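Local coordinates for decapping and exoribonuclease protein 1 (Kluyveromyces lactis, PDB 4GPS) that removes NAD and other 5'-end caps from RNA with the help of a divalent metal cation and degrades RNA as a 5'-3' exoribonuclease, at residues A129-D132 with S133-I137; E162-Q165 with R166-T170; R309-L312 with R313-I316; I380-V383 with L384-N387. All blocks are in the same frame, centred on the assembly; numbering follows the deposited sequence.

Interaction 1: residues A129-D132 with S133-I137; sequences AVKD and SFIGI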
ATOM      1  N   ALA A 129     -31.544  -0.241 -15.616  1.00 64.11           N
ATOM      2  CA  ALA A 129     -31.757   0.664 -14.497  1.00 64.62           C
ATOM      3  C   ALA A 129     -30.557   0.661 -13.546  1.00 64.56           C
ATOM      4  O   ALA A 129     -30.066   1.715 -13.157  1.00 66.28           O
ATOM      5  CB  ALA A 129     -33.026   0.282 -13.740  1.00 60.66           C
ATOM      6  N   VAL A 130     -30.090  -0.525 -13.175  1.00 62.62           N
ATOM      7  CA  VAL A 130     -28.950  -0.639 -12.273  1.00 62.84           C
ATOM      8  C   VAL A 130     -27.668  -0.137 -12.956  1.00 61.57           C
ATOM      9  O   VAL A 130     -26.905   0.615 -12.365  1.00 59.03           O
ATOM     10  CB  VAL A 130     -28.757  -2.100 -11.808  1.00 61.35           C
ATOM     11  CG1 VAL A 130     -27.413  -2.257 -11.146  1.00 57.90           C
ATOM     12  CG2 VAL A 130     -29.883  -2.492 -10.849  1.00 58.02           C
ATOM     13  N   LYS A 131     -27.442  -0.539 -14.200  1.00 60.62           N
ATOM     14  CA  LYS A 131     -26.255  -0.100 -14.924  1.00 61.06           C
ATOM     15  C   LYS A 131     -26.199   1.405 -15.097  1.00 59.10           C
ATOM     16  O   LYS A 131     -25.114   1.990 -15.071  1.00 57.59           O
ATOM     17  CB  LYS A 131     -26.171  -0.733 -16.307  1.00 57.65           C
ATOM     18  CG  LYS A 131     -25.189  -0.013 -17.240  1.00 58.22           C
ATOM     19  CD  LYS A 131     -25.123  -0.744 -18.567  1.00 60.78           C
ATOM     20  CE  LYS A 131     -24.748   0.161 -19.718  1.00 54.18           C
ATOM     21  NZ  LYS A 131     -23.365  -0.097 -20.115  1.00 63.79           N
ATOM     22  N   ASP A 132     -27.353   2.034 -15.282  1.00 57.69           N
ATOM     23  CA  ASP A 132     -27.356   3.472 -15.480  1.00 58.49           C
ATOM     24  C   ASP A 132     -27.149   4.249 -14.190  1.00 58.50           C
ATOM     25  O   ASP A 132     -27.038   5.476 -14.230  1.00 59.04           O
ATOM     26  CB  ASP A 132     -28.633   3.928 -16.182  1.00 63.83           C
ATOM     27  CG  ASP A 132     -28.684   3.505 -17.634  1.00 68.88           C
ATOM     28  OD1 ASP A 132     -27.613   3.247 -18.243  1.00 70.79           O
ATOM     29  OD2 ASP A 132     -29.812   3.448 -18.168  1.00 74.51           O
ATOM     30  N   SER A 133     -27.090   3.531 -13.061  1.00 57.04           N
ATOM     31  CA  SER A 133     -26.841   4.120 -11.738  1.00 57.79           C
ATOM     32  C   SER A 133     -25.336   4.186 -11.455  1.00 57.46           C
ATOM     33  O   SER A 133     -24.919   4.682 -10.410  1.00 59.91           O
ATOM     34  CB  SER A 133     -27.462   3.271 -10.646  1.00 58.93           C
ATOM     35  OG  SER A 133     -28.605   2.625 -11.138  1.00 69.36           O
ATOM     36  N   PHE A 134     -24.534   3.643 -12.366  1.00 53.93           N
ATOM     37  CA  PHE A 134     -23.086   3.644 -12.229  1.00 53.17           C
ATOM     38  C   PHE A 134     -22.409   4.106 -13.520  1.00 53.19           C
ATOM     39  O   PHE A 134     -21.700   5.117 -13.549  1.00 52.62           O
ATOM     40  CB  PHE A 134     -22.588   2.245 -11.863  1.00 54.46           C
ATOM     41  CG  PHE A 134     -23.139   1.725 -10.567  1.00 53.20           C
ATOM     42  CD1 PHE A 134     -24.138   0.766 -10.558  1.00 49.82           C
ATOM     43  CD2 PHE A 134     -22.641   2.188  -9.342  1.00 54.64           C
ATOM     44  CE1 PHE A 134     -24.626   0.274  -9.347  1.00 49.85           C
ATOM     45  CE2 PHE A 134     -23.134   1.694  -8.117  1.00 47.84           C
ATOM     46  CZ  PHE A 134     -24.117   0.744  -8.121  1.00 45.23           C
ATOM     47  N   ILE A 135     -22.639   3.372 -14.597  1.00 53.09           N
ATOM     48  CA  ILE A 135     -22.029   3.720 -15.871  1.00 51.85           C
ATOM     49  C   ILE A 135     -22.675   4.972 -16.506  1.00 54.29           C
ATOM     50  O   ILE A 135     -23.874   4.997 -16.829  1.00 55.56           O
ATOM     51  CB  ILE A 135     -22.125   2.521 -16.832  1.00 49.80           C
ATOM     52  CG1 ILE A 135     -21.434   1.297 -16.206  1.00 46.96           C
ATOM     53  CG2 ILE A 135     -21.496   2.878 -18.175  1.00 50.88           C
ATOM     54  CD1 ILE A 135     -19.921   1.504 -15.947  1.00 43.03           C
ATOM     55  N   GLY A 136     -21.880   6.017 -16.676  1.00 53.47           N
ATOM     56  CA  GLY A 136     -22.392   7.238 -17.281  1.00 53.99           C
ATOM     57  C   GLY A 136     -22.453   8.403 -16.307  1.00 52.57           C
ATOM     58  O   GLY A 136     -22.657   9.554 -16.688  1.00 54.01           O
ATOM     59  N   ILE A 137     -22.262   8.089 -15.039  1.00 51.50           N
ATOM     60  CA  ILE A 137     -22.296   9.071 -13.987  1.00 52.16           C
ATOM     61  C   ILE A 137     -21.032   9.902 -13.982  1.00 52.67           C
ATOM     62  O   ILE A 137     -19.920   9.386 -14.090  1.00 55.77           O
ATOM     63  CB  ILE A 137     -22.522   8.355 -12.660  1.00 53.81           C
ATOM     64  CG1 ILE A 137     -23.984   7.910 -12.630  1.00 57.05           C
ATOM     65  CG2 ILE A 137     -22.155   9.245 -11.472  1.00 51.46           C
ATOM     66  CD1 ILE A 137     -24.388   7.225 -11.367  1.00 64.12           C
TER
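Most of the polar work between A129-D132 and S133-I137 falls to two carbonyls, V130 O and K131 O, where helix 128-131 gives way to a loop. V130 O takes S133 N at 3.0 Å, with the donor standing above the carbonyl plane. K131 O receives two amides: I135 N at 2.9 Å, arriving almost in line with the C=O bond, and F134 N at 3.2 Å from above the plane. S133 bends back on the helix as well. With chi1 at -30° its OG lies beside its own backbone N, 2.7 Å from A129 O and 2.9 Å from V130 O, so one hydroxyl proton has both carbonyls within reach.

The apolar contacts are looser. V130 and F134 lie side by side, CG1 to CE1 at 4.2 Å, and K131 lays its CG against I135 CB at 4.0 Å. The F134 ring then meets W125 nearly parallel and touches L245 and L246 of helix 233-246, while G136 and I137 bond through their backbones to L338. Beyond the helix, F134-I137 form a type II turn, with glycine at its third position. V130 O and K131 O thus find amide donors within the same short piece of chain as it turns away.

Interaction 2: residues E162-Q165 with R166-T170; sequences EAYQ and RYEKT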
ATOM      1  N   GLU A 162      -2.207   1.836  18.963  1.00 39.94           N
ATOM      2  CA  GLU A 162      -3.143   1.049  19.770  1.00 44.20           C
ATOM      3  C   GLU A 162      -3.097  -0.391  19.219  1.00 45.98           C
ATOM      4  O   GLU A 162      -3.143  -1.358  19.966  1.00 49.04           O
ATOM      5  CB  GLU A 162      -4.562   1.577  19.636  1.00 50.07           C
ATOM      6  CG  GLU A 162      -4.751   2.998  20.113  1.00 63.42           C
ATOM      7  CD  GLU A 162      -4.696   3.123  21.619  1.00 69.93           C
ATOM      8  OE1 GLU A 162      -5.278   2.251  22.320  1.00 69.67           O
ATOM      9  OE2 GLU A 162      -4.082   4.103  22.087  1.00 72.81           O
ATOM     10  N   ALA A 163      -3.018  -0.520  17.898  1.00 40.44           N
ATOM     11  CA  ALA A 163      -2.942  -1.822  17.283  1.00 40.76           C
ATOM     12  C   ALA A 163      -1.663  -2.539  17.755  1.00 39.64           C
ATOM     13  O   ALA A 163      -1.691  -3.733  17.997  1.00 41.18           O
ATOM     14  CB  ALA A 163      -2.955  -1.688  15.759  1.00 38.74           C
ATOM     15  N   TYR A 164      -0.557  -1.808  17.910  1.00 37.90           N
ATOM     16  CA  TYR A 164       0.694  -2.411  18.360  1.00 39.54           C
ATOM     17  C   TYR A 164       0.546  -2.898  19.790  1.00 46.01           C
ATOM     18  O   TYR A 164       0.968  -3.993  20.135  1.00 47.99           O
ATOM     19  CB  TYR A 164       1.836  -1.409  18.336  1.00 37.71           C
ATOM     20  CG  TYR A 164       3.175  -2.013  18.713  1.00 39.51           C
ATOM     21  CD1 TYR A 164       3.908  -2.757  17.780  1.00 38.42           C
ATOM     22  CD2 TYR A 164       3.703  -1.859  19.996  1.00 39.83           C
ATOM     23  CE1 TYR A 164       5.110  -3.321  18.111  1.00 35.34           C
ATOM     24  CE2 TYR A 164       4.922  -2.434  20.342  1.00 44.01           C
ATOM     25  CZ  TYR A 164       5.619  -3.165  19.386  1.00 40.97           C
ATOM     26  OH  TYR A 164       6.812  -3.732  19.694  1.00 37.25           O
ATOM     27  N   GLN A 165      -0.034  -2.063  20.636  1.00 48.71           N
ATOM     28  CA  GLN A 165      -0.232  -2.433  22.026  1.00 49.37           C
ATOM     29  C   GLN A 165      -1.104  -3.690  22.137  1.00 48.25           C
ATOM     30  O   GLN A 165      -0.859  -4.531  22.983  1.00 49.57           O
ATOM     31  CB  GLN A 165      -0.866  -1.253  22.754  1.00 53.76           C
ATOM     32  CG  GLN A 165      -1.583  -1.568  24.044  1.00 64.86           C
ATOM     33  CD  GLN A 165      -1.997  -0.291  24.782  1.00 72.90           C
ATOM     34  OE1 GLN A 165      -1.133   0.505  25.188  1.00 77.13           O
ATOM     35  NE2 GLN A 165      -3.316  -0.080  24.947  1.00 65.20           N
ATOM     36  N   ARG A 166      -2.107  -3.826  21.273  1.00 45.43           N
ATOM     37  CA  ARG A 166      -2.996  -4.973  21.322  1.00 44.69           C
ATOM     38  C   ARG A 166      -2.382  -6.248  20.816  1.00 45.82           C
ATOM     39  O   ARG A 166      -2.836  -7.332  21.175  1.00 51.77           O
ATOM     40  CB  ARG A 166      -4.226  -4.761  20.462  1.00 47.39           C
ATOM     41  CG  ARG A 166      -5.358  -4.036  21.042  1.00 53.80           C
ATOM     42  CD  ARG A 166      -6.425  -4.018  19.955  1.00 64.01           C
ATOM     43  NE  ARG A 166      -7.553  -4.903  20.227  1.00 60.13           N
ATOM     44  CZ  ARG A 166      -8.597  -4.565  20.982  1.00 56.63           C
ATOM     45  NH1 ARG A 166      -8.665  -3.358  21.547  1.00 50.47           N
ATOM     46  NH2 ARG A 166      -9.579  -5.438  21.162  1.00 62.76           N
ATOM     47  N   TYR A 167      -1.391  -6.125  19.943  1.00 42.77           N
ATOM     48  CA  TYR A 167      -0.765  -7.291  19.334  1.00 42.11           C
ATOM     49  C   TYR A 167       0.649  -7.590  19.807  1.00 44.19           C
ATOM     50  O   TYR A 167       1.226  -8.594  19.440  1.00 47.98           O
ATOM     51  CB  TYR A 167      -0.730  -7.089  17.819  1.00 43.70           C
ATOM     52  CG  TYR A 167      -0.442  -8.343  17.028  1.00 45.49           C
ATOM     53  CD1 TYR A 167      -1.429  -9.303  16.843  1.00 45.01           C
ATOM     54  CD2 TYR A 167       0.829  -8.588  16.493  1.00 46.83           C
ATOM     55  CE1 TYR A 167      -1.169 -10.489  16.145  1.00 49.79           C
ATOM     56  CE2 TYR A 167       1.100  -9.775  15.777  1.00 49.41           C
ATOM     57  CZ  TYR A 167       0.092 -10.715  15.613  1.00 50.35           C
ATOM     58  OH  TYR A 167       0.325 -11.876  14.911  1.00 57.45           O
ATOM     59  N   GLU A 168       1.215  -6.725  20.624  1.00 47.22           N
ATOM     60  CA  GLU A 168       2.598  -6.899  21.031  1.00 52.31           C
ATOM     61  C   GLU A 168       2.962  -8.229  21.659  1.00 49.72           C
ATOM     62  O   GLU A 168       4.013  -8.786  21.376  1.00 52.92           O
ATOM     63  CB  GLU A 168       2.997  -5.747  21.943  1.00 53.54           C
ATOM     64  CG  GLU A 168       3.413  -6.137  23.303  1.00 60.12           C
ATOM     65  CD  GLU A 168       3.848  -4.925  24.034  1.00 70.23           C
ATOM     66  OE1 GLU A 168       4.948  -4.414  23.702  1.00 72.40           O
ATOM     67  OE2 GLU A 168       3.079  -4.466  24.912  1.00 73.87           O
ATOM     68  N   LYS A 169       2.096  -8.709  22.527  1.00 47.42           N
ATOM     69  CA  LYS A 169       2.308  -9.976  23.182  1.00 51.26           C
ATOM     70  C   LYS A 169       2.442 -11.104  22.168  1.00 46.40           C
ATOM     71  O   LYS A 169       3.075 -12.109  22.444  1.00 48.98           O
ATOM     72  CB  LYS A 169       1.140 -10.269  24.128  1.00 58.34           C
ATOM     73  CG  LYS A 169       0.919  -9.152  25.135  1.00 74.15           C
ATOM     74  CD  LYS A 169       0.186  -9.616  26.388  1.00 81.65           C
ATOM     75  CE  LYS A 169       1.181 -10.066  27.456  1.00 85.66           C
ATOM     76  NZ  LYS A 169       2.261  -9.041  27.643  1.00 83.77           N
ATOM     77  N   THR A 170       1.861 -10.915  20.993  1.00 38.89           N
ATOM     78  CA  THR A 170       1.869 -11.921  19.957  1.00 38.08           C
ATOM     79  C   THR A 170       3.019 -11.787  18.954  1.00 40.84           C
ATOM     80  O   THR A 170       3.156 -12.614  18.059  1.00 38.80           O
ATOM     81  CB  THR A 170       0.533 -11.910  19.201  1.00 39.38           C
ATOM     82  OG1 THR A 170      -0.545 -11.835  20.148  1.00 45.38           O
ATOM     83  CG2 THR A 170       0.369 -13.187  18.346  1.00 33.49           C
TER
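Y164 and E168 are turned obliquely against each other, the tyrosine ring and the carboxylate lying 63° apart. With CG anti to the backbone N (chi1 -176°) the ring stands out from the helix and leans a little toward the next turn, where E168 CB sits 4.1 Å above one face of the Y164 ring, displaced toward its rim. E168 OE1 approaches the same ring at CE2, 3.9 Å away; this is van der Waals contact. Y164 OH has its own partners, hydrogen-bonding to D207 and N209.

The backbone beneath carries the usual helical pattern, with bonds that weaken toward the C-terminal side. R166 N to E162 O is sound at 3.0 Å. Y167 N lies between A163 O and Y164 O and bonds weakly to both, while E168 N makes a weak bond to Y164 O, 2.8 Å long but bent to 120°. T170 CB, further along the chain, lies 3.7 Å above the centre of one face of the Y167 ring.

R166, A163 and the two tyrosines set helix 156-167 on the strands beneath it. R166 makes a cation-pi contact with W103 of strand 100-103, which A163 also touches. Y167 lies over K87, V89 and H90 of strand 86-95 and meets the H266 ring, and both tyrosines press on L276 of strand 273-285.

Interaction 3: residues R309-L312 with R313-I316; sequences RKLL and RMWI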
ATOM      1  N   ARG A 309       3.957   3.269 -13.035  1.00 47.53           N
ATOM      2  CA  ARG A 309       4.210   3.499 -11.610  1.00 45.77           C
ATOM      3  C   ARG A 309       2.955   3.200 -10.804  1.00 43.36           C
ATOM      4  O   ARG A 309       3.020   2.567  -9.749  1.00 43.29           O
ATOM      5  CB  ARG A 309       4.581   4.957 -11.349  1.00 47.23           C
ATOM      6  CG  ARG A 309       6.022   5.210 -11.126  1.00 49.54           C
ATOM      7  CD  ARG A 309       6.337   6.648 -11.432  1.00 51.76           C
ATOM      8  NE  ARG A 309       7.744   6.762 -11.755  1.00 52.35           N
ATOM      9  CZ  ARG A 309       8.281   7.742 -12.462  1.00 52.96           C
ATOM     10  NH1 ARG A 309       7.524   8.729 -12.944  1.00 54.58           N
ATOM     11  NH2 ARG A 309       9.585   7.730 -12.673  1.00 52.84           N
ATOM     12  N   LYS A 310       1.818   3.673 -11.302  1.00 38.52           N
ATOM     13  CA  LYS A 310       0.551   3.457 -10.618  1.00 44.21           C
ATOM     14  C   LYS A 310       0.195   1.958 -10.556  1.00 43.02           C
ATOM     15  O   LYS A 310      -0.195   1.455  -9.501  1.00 44.79           O
ATOM     16  CB  LYS A 310      -0.569   4.267 -11.300  1.00 43.02           C
ATOM     17  CG  LYS A 310      -1.924   3.983 -10.743  1.00 56.35           C
ATOM     18  CD  LYS A 310      -3.033   4.715 -11.492  1.00 71.48           C
ATOM     19  CE  LYS A 310      -3.031   6.210 -11.236  1.00 78.51           C
ATOM     20  NZ  LYS A 310      -4.162   6.836 -11.991  1.00 84.10           N
ATOM     21  N   LEU A 311       0.341   1.255 -11.677  1.00 39.27           N
ATOM     22  CA  LEU A 311       0.060  -0.181 -11.731  1.00 40.14           C
ATOM     23  C   LEU A 311       0.989  -0.933 -10.768  1.00 41.90           C
ATOM     24  O   LEU A 311       0.530  -1.782 -10.001  1.00 41.50           O
ATOM     25  CB  LEU A 311       0.226  -0.710 -13.158  1.00 40.72           C
ATOM     26  CG  LEU A 311      -0.830  -0.170 -14.139  1.00 41.48           C
ATOM     27  CD1 LEU A 311      -0.341  -0.376 -15.543  1.00 40.13           C
ATOM     28  CD2 LEU A 311      -2.184  -0.863 -13.928  1.00 38.51           C
ATOM     29  N   LEU A 312       2.280  -0.600 -10.765  1.00 40.24           N
ATOM     30  CA  LEU A 312       3.204  -1.279  -9.860  1.00 39.66           C
ATOM     31  C   LEU A 312       2.827  -0.999  -8.404  1.00 43.02           C
ATOM     32  O   LEU A 312       2.813  -1.899  -7.567  1.00 46.72           O
ATOM     33  CB  LEU A 312       4.652  -0.835 -10.124  1.00 37.17           C
ATOM     34  CG  LEU A 312       5.743  -1.378  -9.189  1.00 34.84           C
ATOM     35  CD1 LEU A 312       5.810  -2.913  -9.354  1.00 35.89           C
ATOM     36  CD2 LEU A 312       7.106  -0.698  -9.470  1.00 29.40           C
ATOM     37  N   ARG A 313       2.489   0.248  -8.107  1.00 43.74           N
ATOM     38  CA  ARG A 313       2.140   0.638  -6.754  1.00 41.32           C
ATOM     39  C   ARG A 313       0.901  -0.128  -6.302  1.00 39.17           C
ATOM     40  O   ARG A 313       0.819  -0.619  -5.181  1.00 39.34           O
ATOM     41  CB  ARG A 313       1.911   2.155  -6.719  1.00 48.32           C
ATOM     42  CG  ARG A 313       2.365   2.818  -5.434  1.00 53.06           C
ATOM     43  CD  ARG A 313       2.325   4.345  -5.495  1.00 50.98           C
ATOM     44  NE  ARG A 313       3.057   4.895  -4.352  1.00 54.62           N
ATOM     45  CZ  ARG A 313       2.578   4.868  -3.124  1.00 50.62           C
ATOM     46  NH1 ARG A 313       1.388   4.351  -2.921  1.00 58.46           N
ATOM     47  NH2 ARG A 313       3.299   5.272  -2.100  1.00 54.49           N
ATOM     48  N   MET A 314      -0.040  -0.253  -7.223  1.00 38.64           N
ATOM     49  CA  MET A 314      -1.314  -0.939  -7.021  1.00 41.75           C
ATOM     50  C   MET A 314      -1.005  -2.408  -6.646  1.00 45.49           C
ATOM     51  O   MET A 314      -1.544  -2.969  -5.682  1.00 44.13           O
ATOM     52  CB  MET A 314      -2.068  -0.887  -8.350  1.00 42.51           C
ATOM     53  CG  MET A 314      -3.525  -0.826  -8.304  1.00 49.31           C
ATOM     54  SD  MET A 314      -4.205  -0.440  -9.957  1.00 49.76           S
ATOM     55  CE  MET A 314      -4.086   1.392  -9.958  1.00 46.75           C
ATOM     56  N   TRP A 315      -0.153  -3.030  -7.449  1.00 40.61           N
ATOM     57  CA  TRP A 315       0.248  -4.387  -7.203  1.00 37.77           C
ATOM     58  C   TRP A 315       0.894  -4.487  -5.811  1.00 39.21           C
ATOM     59  O   TRP A 315       0.531  -5.371  -5.041  1.00 40.28           O
ATOM     60  CB  TRP A 315       1.250  -4.831  -8.273  1.00 37.85           C
ATOM     61  CG  TRP A 315       1.845  -6.191  -8.007  1.00 33.90           C
ATOM     62  CD1 TRP A 315       1.255  -7.416  -8.238  1.00 34.35           C
ATOM     63  CD2 TRP A 315       3.101  -6.464  -7.388  1.00 31.29           C
ATOM     64  NE1 TRP A 315       2.064  -8.420  -7.793  1.00 33.03           N
ATOM     65  CE2 TRP A 315       3.206  -7.872  -7.265  1.00 34.33           C
ATOM     66  CE3 TRP A 315       4.152  -5.657  -6.913  1.00 32.77           C
ATOM     67  CZ2 TRP A 315       4.329  -8.495  -6.691  1.00 34.48           C
ATOM     68  CZ3 TRP A 315       5.269  -6.280  -6.336  1.00 34.78           C
ATOM     69  CH2 TRP A 315       5.342  -7.684  -6.232  1.00 39.51           C
ATOM     70  N   ILE A 316       1.850  -3.606  -5.481  1.00 36.97           N
ATOM     71  CA  ILE A 316       2.500  -3.686  -4.165  1.00 37.49           C
ATOM     72  C   ILE A 316       1.462  -3.503  -3.080  1.00 43.33           C
ATOM     73  O   ILE A 316       1.492  -4.186  -2.063  1.00 43.03           O
ATOM     74  CB  ILE A 316       3.530  -2.599  -3.958  1.00 38.05           C
ATOM     75  CG1 ILE A 316       4.636  -2.738  -5.004  1.00 35.51           C
ATOM     76  CG2 ILE A 316       4.089  -2.680  -2.528  1.00 33.10           C
ATOM     77  CD1 ILE A 316       5.486  -1.506  -5.116  1.00 31.97           C
TER
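K310 runs out straight at first, chi1 174° and chi2 -176°, while M314 folds back at chi3 -84°; the bend carries its terminal CE to 3.5 Å from K310 CG and 3.8 Å from K310 CD. Both sit on helix 305-319, which joins parallel strands 290-297 and 325-331 in a beta-alpha-beta unit of the PD-(D/E)XK nuclease core. M314 rests on L326 and I328 of the second strand.

Further round the helix, L312 serves two partners. Its CD1 reaches W315 CE3 at 4.0 Å, coming obliquely to the ring, and its CG meets I316 CD1 at 4.1 Å. Around them L312 and I316 pack on M190 of helix 182-190, and W315 on I346, I349 and I353 of helix 346-353, with the indole NE1 bonded to T79. Backbone bonds from R313 N to R309 O, M314 N to K310 O, W315 N to L311 O and I316 N to L312 O are each 2.9 Å long.

The arginines point elsewhere. R309 gives its NE to F193 O and makes a cation-pi contact with F365. R313 extends from CG to NE and ends between two acceptors: NH2 in a salt bridge with D187 OD1, NH1 hydrogen-bonded to O1 of a citrate that probably came from the crystallisation liquor.

Interaction 4: residues I380-V383 with L384-N387; sequences IFQV and LKQN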
ATOM      1  N   ILE A 380      16.675  -3.500   1.139  1.00 43.02           N
ATOM      2  CA  ILE A 380      16.721  -2.361   2.080  1.00 43.51           C
ATOM      3  C   ILE A 380      16.147  -2.675   3.408  1.00 42.80           C
ATOM      4  O   ILE A 380      16.570  -2.070   4.382  1.00 44.75           O
ATOM      5  CB  ILE A 380      15.970  -1.037   1.663  1.00 45.61           C
ATOM      6  CG1 ILE A 380      15.021  -1.323   0.535  1.00 46.51           C
ATOM      7  CG2 ILE A 380      16.952   0.131   1.480  1.00 41.37           C
ATOM      8  CD1 ILE A 380      13.750  -1.804   1.070  1.00 47.72           C
ATOM      9  N   PHE A 381      15.167  -3.573   3.491  1.00 38.67           N
ATOM     10  CA  PHE A 381      14.692  -3.827   4.835  1.00 40.96           C
ATOM     11  C   PHE A 381      15.749  -4.490   5.708  1.00 37.95           C
ATOM     12  O   PHE A 381      15.848  -4.179   6.883  1.00 37.32           O
ATOM     13  CB  PHE A 381      13.358  -4.569   4.833  1.00 40.75           C
ATOM     14  CG  PHE A 381      12.186  -3.643   4.778  1.00 34.93           C
ATOM     15  CD1 PHE A 381      11.717  -3.039   5.931  1.00 38.35           C
ATOM     16  CD2 PHE A 381      11.580  -3.330   3.559  1.00 33.34           C
ATOM     17  CE1 PHE A 381      10.648  -2.136   5.876  1.00 34.83           C
ATOM     18  CE2 PHE A 381      10.534  -2.443   3.494  1.00 32.95           C
ATOM     19  CZ  PHE A 381      10.057  -1.838   4.652  1.00 31.43           C
ATOM     20  N   GLN A 382      16.579  -5.343   5.119  1.00 39.40           N
ATOM     21  CA  GLN A 382      17.637  -5.999   5.868  1.00 43.60           C
ATOM     22  C   GLN A 382      18.692  -4.937   6.162  1.00 46.25           C
ATOM     23  O   GLN A 382      19.219  -4.845   7.269  1.00 49.90           O
ATOM     24  CB  GLN A 382      18.241  -7.147   5.049  1.00 45.51           C
ATOM     25  CG  GLN A 382      19.288  -7.987   5.791  1.00 42.96           C
ATOM     26  CD  GLN A 382      18.732  -8.639   7.055  1.00 45.20           C
ATOM     27  OE1 GLN A 382      17.543  -8.919   7.140  1.00 41.02           O
ATOM     28  NE2 GLN A 382      19.601  -8.884   8.037  1.00 41.84           N
ATOM     29  N   VAL A 383      18.991  -4.106   5.174  1.00 47.18           N
ATOM     30  CA  VAL A 383      19.967  -3.051   5.390  1.00 45.55           C
ATOM     31  C   VAL A 383      19.465  -2.099   6.507  1.00 48.02           C
ATOM     32  O   VAL A 383      20.206  -1.797   7.459  1.00 51.85           O
ATOM     33  CB  VAL A 383      20.238  -2.310   4.052  1.00 46.89           C
ATOM     34  CG1 VAL A 383      21.048  -1.050   4.289  1.00 43.60           C
ATOM     35  CG2 VAL A 383      20.970  -3.255   3.083  1.00 36.52           C
ATOM     36  N   LEU A 384      18.208  -1.659   6.415  1.00 41.60           N
ATOM     37  CA  LEU A 384      17.622  -0.767   7.423  1.00 43.05           C
ATOM     38  C   LEU A 384      17.603  -1.371   8.839  1.00 43.57           C
ATOM     39  O   LEU A 384      17.893  -0.681   9.822  1.00 43.86           O
ATOM     40  CB  LEU A 384      16.191  -0.376   7.043  1.00 37.94           C
ATOM     41  CG  LEU A 384      16.036   0.586   5.876  1.00 42.17           C
ATOM     42  CD1 LEU A 384      14.610   0.600   5.392  1.00 42.14           C
ATOM     43  CD2 LEU A 384      16.476   1.979   6.304  1.00 41.75           C
ATOM     44  N   LYS A 385      17.270  -2.655   8.942  1.00 43.16           N
ATOM     45  CA  LYS A 385      17.211  -3.297  10.246  1.00 44.02           C
ATOM     46  C   LYS A 385      18.575  -3.377  10.915  1.00 45.84           C
ATOM     47  O   LYS A 385      18.739  -2.947  12.055  1.00 46.46           O
ATOM     48  CB  LYS A 385      16.618  -4.689  10.120  1.00 41.63           C
ATOM     49  CG  LYS A 385      16.304  -5.290  11.465  1.00 44.22           C
ATOM     50  CD  LYS A 385      17.398  -6.189  11.952  1.00 47.39           C
ATOM     51  CE  LYS A 385      17.340  -7.522  11.248  1.00 46.41           C
ATOM     52  NZ  LYS A 385      18.238  -8.486  11.936  1.00 51.09           N
ATOM     53  N   GLN A 386      19.551  -3.929  10.200  1.00 47.32           N
ATOM     54  CA  GLN A 386      20.910  -4.067  10.717  1.00 51.83           C
ATOM     55  C   GLN A 386      21.507  -2.722  11.135  1.00 53.61           C
ATOM     56  O   GLN A 386      22.088  -2.593  12.219  1.00 52.40           O
ATOM     57  CB  GLN A 386      21.822  -4.735   9.667  1.00 55.47           C
ATOM     58  CG  GLN A 386      21.647  -6.260   9.575  1.00 63.71           C
ATOM     59  CD  GLN A 386      21.854  -6.955  10.927  1.00 70.62           C
ATOM     60  OE1 GLN A 386      22.992  -7.146  11.370  1.00 75.59           O
ATOM     61  NE2 GLN A 386      20.748  -7.314  11.598  1.00 70.28           N
ATOM     62  N   ASN A 387      21.336  -1.718  10.279  1.00 49.98           N
ATOM     63  CA  ASN A 387      21.883  -0.418  10.558  1.00 49.02           C
ATOM     64  C   ASN A 387      21.137   0.414  11.605  1.00 49.93           C
ATOM     65  O   ASN A 387      21.775   1.128  12.402  1.00 46.89           O
ATOM     66  CB  ASN A 387      22.066   0.341   9.240  1.00 52.21           C
ATOM     67  CG  ASN A 387      23.282  -0.150   8.465  1.00 52.33           C
ATOM     68  OD1 ASN A 387      24.411  -0.010   8.922  1.00 54.84           O
ATOM     69  ND2 ASN A 387      23.056  -0.732   7.302  1.00 54.19           N
TER
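L384, V383 and Q382 bury the most surface where one turn of the long alpha-helix 370-393 meets the next, I380-V383 against L384-N387. L384 lies back over the preceding turn. With CG beside the backbone N (chi1 -72°), its CG comes within 3.1 Å of I380 O and its CD1 reaches I380 CB at 4.3 Å. The same carbonyl accepts L384 N at 2.6 Å, a short but straight bond, so I380 O is covered by the leucine it binds. I380 itself packs on I188 of helix 182-190.

Q382 bends at chi2, 59°, and lies alongside Q386, pointing the same way; its NE2 sits 3.7 Å from Q386 CG. That NE2 hydrogen-bonds to E272 OE1, an oxygen that also takes K385 NZ in a salt bridge. E272 thereby ties two residues of neighbouring turns together, and its charge probably helps keep the lysine protonated.

V383 faces strand 60-63, touching L62, as does N387. Its CG1 is 3.6 Å from N387 ND2, the two side chains running side by side. V383 O accepts twice from this one asparagine: N387 N and N387 ND2, each at 3.0 Å, arrive from opposite faces of the carbonyl plane.

The four contacts follow one another along a single chain without touching. Interaction 3 lies nearest the middle, its centre about 9 Å from that of the chain, and is bound up with the active site: the M314 side chain is about 4 Å from that of K295, probably a substrate-binding residue. Interaction 1 approaches from the periphery, the side chain of F134 about 9 Å from that of metal ligand I294. Interactions 2 and 4 lie away from the annotated sites. Interactions 3 and 4 come within about 9 Å at their nearest atoms, and both pack on helix 182-190. Interactions 1 and 4 are on opposite sides of the chain's centre, their own centres about 49 Å apart.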